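PDB 1VR0: probable 2-phosphosulfolactate phosphatase from Clostridium acetobutylicum, which probably hydrolyses (2R)-O-phospho-3-sulfolactate to (2R)-3-sulfolactate and phosphate, with magnesium as cofactor. Local coordinates for residues M98-D103 with K108-T113; C54-P59 with K71-D76. All coordinates share one frame; numbering follows the deposited sequence.

Interaction 1. Residues M98-D103 with K108-T113; sequences MEYTED and KTLIMT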
loop_
_atom_site.group_PDB
_atom_site.type_symbol
_atom_site.label_atom_id
_atom_site.label_comp_id
_atom_site.label_asym_id
_atom_site.label_seq_id
_atom_site.Cartn_x
_atom_site.Cartn_y
_atom_site.Cartn_z
HETATM N N MSE A 98 -1.318 -22.638 18.887
HETATM C CA MSE A 98 -1.187 -23.499 20.082
HETATM C C MSE A 98 -1.616 -24.914 19.915
HETATM O O MSE A 98 -1.179 -25.763 20.674
HETATM C CB MSE A 98 -1.956 -22.979 21.287
HETATM C CG MSE A 98 -1.070 -22.141 22.173
HETATM SE SE MSE A 98 -0.879 -20.409 21.296
HETATM C CE MSE A 98 -2.626 -19.630 22.151
ATOM N N GLU A 99 -2.505 -25.173 18.974
ATOM C CA GLU A 99 -3.003 -26.518 18.815
ATOM C C GLU A 99 -2.057 -27.415 18.003
ATOM O O GLU A 99 -2.220 -28.638 18.013
ATOM C CB GLU A 99 -4.469 -26.522 18.347
ATOM C CG GLU A 99 -4.793 -26.088 16.940
ATOM C CD GLU A 99 -6.269 -25.628 16.800
ATOM O OE1 GLU A 99 -7.202 -26.331 17.238
ATOM O OE2 GLU A 99 -6.499 -24.534 16.239
ATOM N N TYR A 100 -1.014 -26.820 17.411
ATOM C CA TYR A 100 -0.009 -27.556 16.650
ATOM C C TYR A 100 1.213 -27.846 17.489
ATOM O O TYR A 100 2.345 -27.485 17.129
ATOM C CB TYR A 100 0.364 -26.801 15.367
ATOM C CG TYR A 100 -0.826 -26.611 14.475
ATOM C CD1 TYR A 100 -1.160 -27.579 13.538
ATOM C CD2 TYR A 100 -1.656 -25.478 14.594
ATOM C CE1 TYR A 100 -2.276 -27.429 12.709
ATOM C CE2 TYR A 100 -2.773 -25.327 13.783
ATOM C CZ TYR A 100 -3.075 -26.315 12.836
ATOM O OH TYR A 100 -4.183 -26.238 12.023
ATOM N N THR A 101 0.966 -28.524 18.603
ATOM C CA THR A 101 2.021 -28.997 19.494
ATOM C C THR A 101 2.808 -30.124 18.855
ATOM O O THR A 101 2.317 -30.793 17.944
ATOM C CB THR A 101 1.444 -29.549 20.837
ATOM O OG1 THR A 101 0.699 -30.762 20.611
ATOM C CG2 THR A 101 0.584 -28.548 21.507
ATOM N N GLU A 102 4.014 -30.363 19.368
ATOM C CA GLU A 102 4.893 -31.427 18.866
ATOM C C GLU A 102 4.229 -32.813 18.906
ATOM O O GLU A 102 4.382 -33.632 17.997
ATOM C CB GLU A 102 6.221 -31.438 19.646
ATOM C CG GLU A 102 7.304 -32.320 18.989
ATOM C CD GLU A 102 8.414 -32.686 19.937
ATOM O OE1 GLU A 102 8.730 -31.806 20.751
ATOM O OE2 GLU A 102 8.963 -33.825 19.866
ATOM N N ASP A 103 3.469 -33.052 19.960
ATOM C CA ASP A 103 2.746 -34.296 20.129
ATOM C C ASP A 103 1.752 -34.540 18.995
ATOM O O ASP A 103 1.571 -35.647 18.518
ATOM C CB ASP A 103 1.988 -34.196 21.453
ATOM C CG ASP A 103 1.870 -35.500 22.146
ATOM O OD1 ASP A 103 2.202 -36.553 21.521
ATOM O OD2 ASP A 103 1.431 -35.463 23.335
ATOM N N LYS A 108 3.998 -35.440 10.904
ATOM C CA LYS A 108 2.776 -35.410 10.131
ATOM C C LYS A 108 2.851 -34.427 8.954
ATOM O O LYS A 108 3.782 -33.622 8.847
ATOM C CB LYS A 108 1.589 -35.184 11.066
ATOM C CG LYS A 108 1.332 -36.497 11.835
ATOM C CD LYS A 108 0.295 -36.392 12.891
ATOM C CE LYS A 108 -0.098 -37.779 13.423
ATOM N NZ LYS A 108 -0.993 -38.483 12.469
ATOM N N THR A 109 1.897 -34.573 8.040
ATOM C CA THR A 109 1.761 -33.705 6.874
ATOM C C THR A 109 0.505 -32.836 7.046
ATOM O O THR A 109 -0.602 -33.336 7.070
ATOM C CB THR A 109 1.630 -34.545 5.580
ATOM O OG1 THR A 109 2.899 -35.084 5.219
ATOM C CG2 THR A 109 1.102 -33.717 4.426
ATOM N N LEU A 110 0.696 -31.536 7.153
ATOM C CA LEU A 110 -0.389 -30.609 7.434
ATOM C C LEU A 110 -0.941 -30.012 6.145
ATOM O O LEU A 110 -0.282 -29.202 5.494
ATOM C CB LEU A 110 0.138 -29.522 8.358
ATOM C CG LEU A 110 -0.770 -28.381 8.726
ATOM C CD1 LEU A 110 -2.097 -28.863 9.302
ATOM C CD2 LEU A 110 -0.023 -27.570 9.715
ATOM N N ILE A 111 -2.139 -30.440 5.769
ATOM C CA ILE A 111 -2.847 -29.856 4.654
ATOM C C ILE A 111 -3.615 -28.652 5.219
ATOM O O ILE A 111 -4.433 -28.790 6.118
ATOM C CB ILE A 111 -3.859 -30.819 4.028
ATOM C CG1 ILE A 111 -3.268 -32.210 3.744
ATOM C CG2 ILE A 111 -4.429 -30.248 2.760
ATOM C CD1 ILE A 111 -1.972 -32.244 2.961
HETATM N N MSE A 112 -3.345 -27.461 4.708
HETATM C CA MSE A 112 -4.123 -26.311 5.135
HETATM C C MSE A 112 -4.570 -25.352 4.064
HETATM O O MSE A 112 -3.926 -25.183 3.029
HETATM C CB MSE A 112 -3.419 -25.518 6.236
HETATM C CG MSE A 112 -1.958 -25.246 6.065
HETATM SE SE MSE A 112 -1.238 -23.922 7.435
HETATM C CE MSE A 112 -2.648 -24.169 8.994
ATOM N N THR A 113 -5.701 -24.730 4.358
ATOM C CA THR A 113 -6.260 -23.699 3.536
ATOM C C THR A 113 -6.761 -22.620 4.482
ATOM O O THR A 113 -7.405 -22.921 5.494
ATOM C CB THR A 113 -7.378 -24.245 2.633
ATOM O OG1 THR A 113 -7.882 -23.179 1.836
ATOM C CG2 THR A 113 -8.522 -24.887 3.417
#

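Interaction 2. Residues C54-P59 with K71-D76; sequences CKRVVP and KEYGKD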
loop_
_atom_site.group_PDB
_atom_site.type_symbol
_atom_site.label_atom_id
_atom_site.label_comp_id
_atom_site.label_asym_id
_atom_site.label_seq_id
_atom_site.Cartn_x
_atom_site.Cartn_y
_atom_site.Cartn_z
ATOM N N CYS A 54 6.786 -30.939 12.583
ATOM C CA CYS A 54 5.925 -31.253 11.455
ATOM C C CYS A 54 6.765 -31.543 10.226
ATOM O O CYS A 54 7.765 -30.869 9.991
ATOM C CB CYS A 54 5.051 -30.049 11.201
ATOM S SG CYS A 54 3.961 -30.158 9.824
ATOM N N LYS A 55 6.386 -32.546 9.446
ATOM C CA LYS A 55 7.198 -32.938 8.296
ATOM C C LYS A 55 7.087 -31.964 7.151
ATOM O O LYS A 55 8.085 -31.596 6.535
ATOM C CB LYS A 55 6.791 -34.287 7.758
ATOM C CG LYS A 55 7.539 -34.642 6.475
ATOM C CD LYS A 55 7.630 -36.158 6.284
ATOM C CE LYS A 55 8.466 -36.491 5.069
ATOM N NZ LYS A 55 8.994 -37.845 5.215
ATOM N N ARG A 56 5.857 -31.602 6.821
ATOM C CA ARG A 56 5.627 -30.626 5.777
ATOM C C ARG A 56 4.276 -29.980 5.936
ATOM O O ARG A 56 3.383 -30.557 6.535
ATOM C CB ARG A 56 5.713 -31.295 4.402
ATOM C CG ARG A 56 4.566 -32.270 4.098
ATOM C CD ARG A 56 4.563 -32.676 2.631
ATOM N NE ARG A 56 5.651 -33.572 2.270
ATOM C CZ ARG A 56 5.619 -34.887 2.463
ATOM N NH1 ARG A 56 4.569 -35.474 3.021
ATOM N NH2 ARG A 56 6.653 -35.625 2.105
ATOM N N VAL A 57 4.137 -28.782 5.382
ATOM C CA VAL A 57 2.845 -28.135 5.252
ATOM C C VAL A 57 2.528 -28.017 3.770
ATOM O O VAL A 57 3.355 -27.551 3.013
ATOM C CB VAL A 57 2.826 -26.716 5.854
ATOM C CG1 VAL A 57 1.455 -26.119 5.676
ATOM C CG2 VAL A 57 3.216 -26.724 7.342
ATOM N N VAL A 58 1.320 -28.424 3.372
ATOM C CA VAL A 58 0.845 -28.280 2.002
ATOM C C VAL A 58 -0.323 -27.273 1.991
ATOM O O VAL A 58 -1.436 -27.622 2.374
ATOM C CB VAL A 58 0.327 -29.605 1.459
ATOM C CG1 VAL A 58 -0.161 -29.428 0.011
ATOM C CG2 VAL A 58 1.362 -30.691 1.580
ATOM N N PRO A 59 -0.067 -26.016 1.564
ATOM C CA PRO A 59 -1.097 -25.010 1.442
ATOM C C PRO A 59 -1.943 -25.171 0.176
ATOM O O PRO A 59 -1.424 -25.385 -0.901
ATOM C CB PRO A 59 -0.292 -23.713 1.379
ATOM C CG PRO A 59 0.946 -24.070 0.778
ATOM C CD PRO A 59 1.245 -25.475 1.181
ATOM N N LYS A 71 -5.981 -37.764 0.822
ATOM C CA LYS A 71 -5.903 -39.090 0.241
ATOM C C LYS A 71 -4.504 -39.342 -0.321
ATOM O O LYS A 71 -4.010 -40.439 -0.248
ATOM C CB LYS A 71 -6.983 -39.287 -0.848
ATOM N N GLU A 72 -3.857 -38.316 -0.852
ATOM C CA GLU A 72 -2.519 -38.452 -1.429
ATOM C C GLU A 72 -1.415 -38.706 -0.419
ATOM O O GLU A 72 -0.460 -39.404 -0.730
ATOM C CB GLU A 72 -2.127 -37.191 -2.177
ATOM C CG GLU A 72 -2.696 -37.083 -3.557
ATOM C CD GLU A 72 -2.397 -35.725 -4.165
ATOM O OE1 GLU A 72 -3.352 -35.157 -4.784
ATOM O OE2 GLU A 72 -1.229 -35.229 -3.987
ATOM N N TYR A 73 -1.519 -38.098 0.758
ATOM C CA TYR A 73 -0.506 -38.244 1.788
ATOM C C TYR A 73 -0.855 -39.278 2.865
ATOM O O TYR A 73 -0.098 -39.437 3.788
ATOM C CB TYR A 73 -0.173 -36.888 2.418
ATOM C CG TYR A 73 0.514 -35.929 1.472
ATOM C CD1 TYR A 73 1.896 -35.954 1.296
ATOM C CD2 TYR A 73 -0.227 -34.989 0.741
ATOM C CE1 TYR A 73 2.535 -35.070 0.414
ATOM C CE2 TYR A 73 0.382 -34.112 -0.140
ATOM C CZ TYR A 73 1.775 -34.144 -0.306
ATOM O OH TYR A 73 2.375 -33.244 -1.177
ATOM N N GLY A 74 -1.980 -39.976 2.762
ATOM C CA GLY A 74 -2.230 -41.158 3.627
ATOM C C GLY A 74 -2.437 -40.886 5.113
ATOM O O GLY A 74 -2.842 -39.810 5.487
ATOM N N LYS A 75 -2.135 -41.886 5.939
ATOM C CA LYS A 75 -2.316 -41.891 7.426
ATOM C C LYS A 75 -1.736 -40.691 8.171
ATOM O O LYS A 75 -2.251 -40.275 9.208
ATOM C CB LYS A 75 -1.641 -43.150 8.024
ATOM C CG LYS A 75 -2.591 -44.285 8.417
ATOM C CD LYS A 75 -1.910 -45.678 8.479
ATOM C CE LYS A 75 -2.914 -46.813 8.147
ATOM N NZ LYS A 75 -2.224 -48.121 7.951
ATOM N N ASP A 76 -0.639 -40.156 7.636
ATOM C CA ASP A 76 0.136 -39.101 8.304
ATOM C C ASP A 76 -0.333 -37.680 8.032
ATOM O O ASP A 76 0.330 -36.730 8.478
ATOM C CB ASP A 76 1.622 -39.179 7.874
ATOM C CG ASP A 76 2.320 -40.386 8.427
ATOM O OD1 ASP A 76 2.204 -40.617 9.666
ATOM O OD2 ASP A 76 2.950 -41.103 7.611
#

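Interaction 1. Residues M98-D103 with K108-T113
Y100 is the one residue of 98-103 that makes substantial contact with strand 109-113, and it does so through its ring and phenol oxygen. Its CA lies 9.7 Å from the CA of L110, so the side chain has to bridge the gap. From CB, which heads toward the strand, CG is set anti to the carbonyl carbon and beside the backbone N (chi1 -60°). Along the near side of the ring, CD1 comes 4.0 Å from CD2 of L110. One bond further on, CE1 sits against both methyls of that leucine, 3.7 Å from L110 CD1 and equally close to CD2. The isobutyl fork thus meets the ring with both prongs, the two side chains crossing at about a right angle. At the far end, Y100 OH lies 4.0 Å from CE of M112, a selenomethionine in this crystal, and Y100 CZ is 4.4 Å from that methyl. Both partners approach the ring obliquely. The buried hydroxyl is satisfied beyond the two segments, where it donates to the backbone O of S94.

V45 and A49 of helix 42-51 also touch Y100, while V45 and I46 touch M112, so the ring lies between this helix and one face of the sheet. That face carries L110 and M112; I111, on the other, packs on A66 and Y73 of helix 63-73. Such a parallel sheet covered by helices on both faces is an alpha/beta layered arrangement, and the contact lies within its beta-alpha-beta unit of strand 77-81, helix 102-105 and strand 109-113.

Interaction 2. Residues C54-P59 with K71-D76
The backbones of strand 56-59 and the C-terminal part of helix 63-73 stay well separated, their nearest CA atoms being those of V58 and Y73 at 10.1 Å, and side chains span the distance. Y73 supplies everything on the helix side. With CG anti to the carbonyl carbon (chi1 -67°), its ring reaches toward the sheet and meets two residues of the strand, R56 and V58, whose side chains both leave the backbone toward 71-76. Just beyond Y73 the chain turns at G74, which has positive phi.

R56 holds its CG between the backbone N and the carbonyl carbon (chi1 69°), and a bend at chi3 brings the guanidinium alongside the CD1-CE1 bond of the ring. NH1 lies 3.2 Å from Y73 CD1, and CZ is 3.7 Å from CE1, which sits over one face of the guanidinium. The two planes are 37° apart, too inclined for a parallel stack. On the other side of the ring's long axis, CG2 of V58 packs 4.0 Å from Y73 CE2 and 3.9 Å from OH, an oblique apolar contact near the phenol end. The ring also rests on T109 and I111 of the adjacent strand 109-113.

The polar ends turn to a common partner, E245 of the neighbouring strand 245-246: its OE2 forms a salt bridge with R56 NE and a weak hydrogen bond with Y73 OH. R56 NH1 has a further weak bond to T109 OG1. A carboxylate shared in this way would be expected to balance the arginine's charge at this partly exposed site and to link the two polar ends, the phenol only weakly, while no hydrogen bond joins R56 to Y73 directly.

Interactions 1 and 2 have centres 10 Å apart and occupy opposite faces of the same three-stranded parallel sheet, in which 109-113 lies between 56-59 and 77-81. Probable backbone hydrogen bonds join them: V58 N is 2.8 Å from L110 O, and T109 N is 2.7 Å from D76 O, so the central strand is held by segments of interaction 2 on both its edges. Interaction 1 approaches the active site: measured from the M112 side chain, the bound sulfolactate is about 8 Å away and the magnesium ion about 13 Å, and the same side chain touches N95, a residue of the ligand pocket.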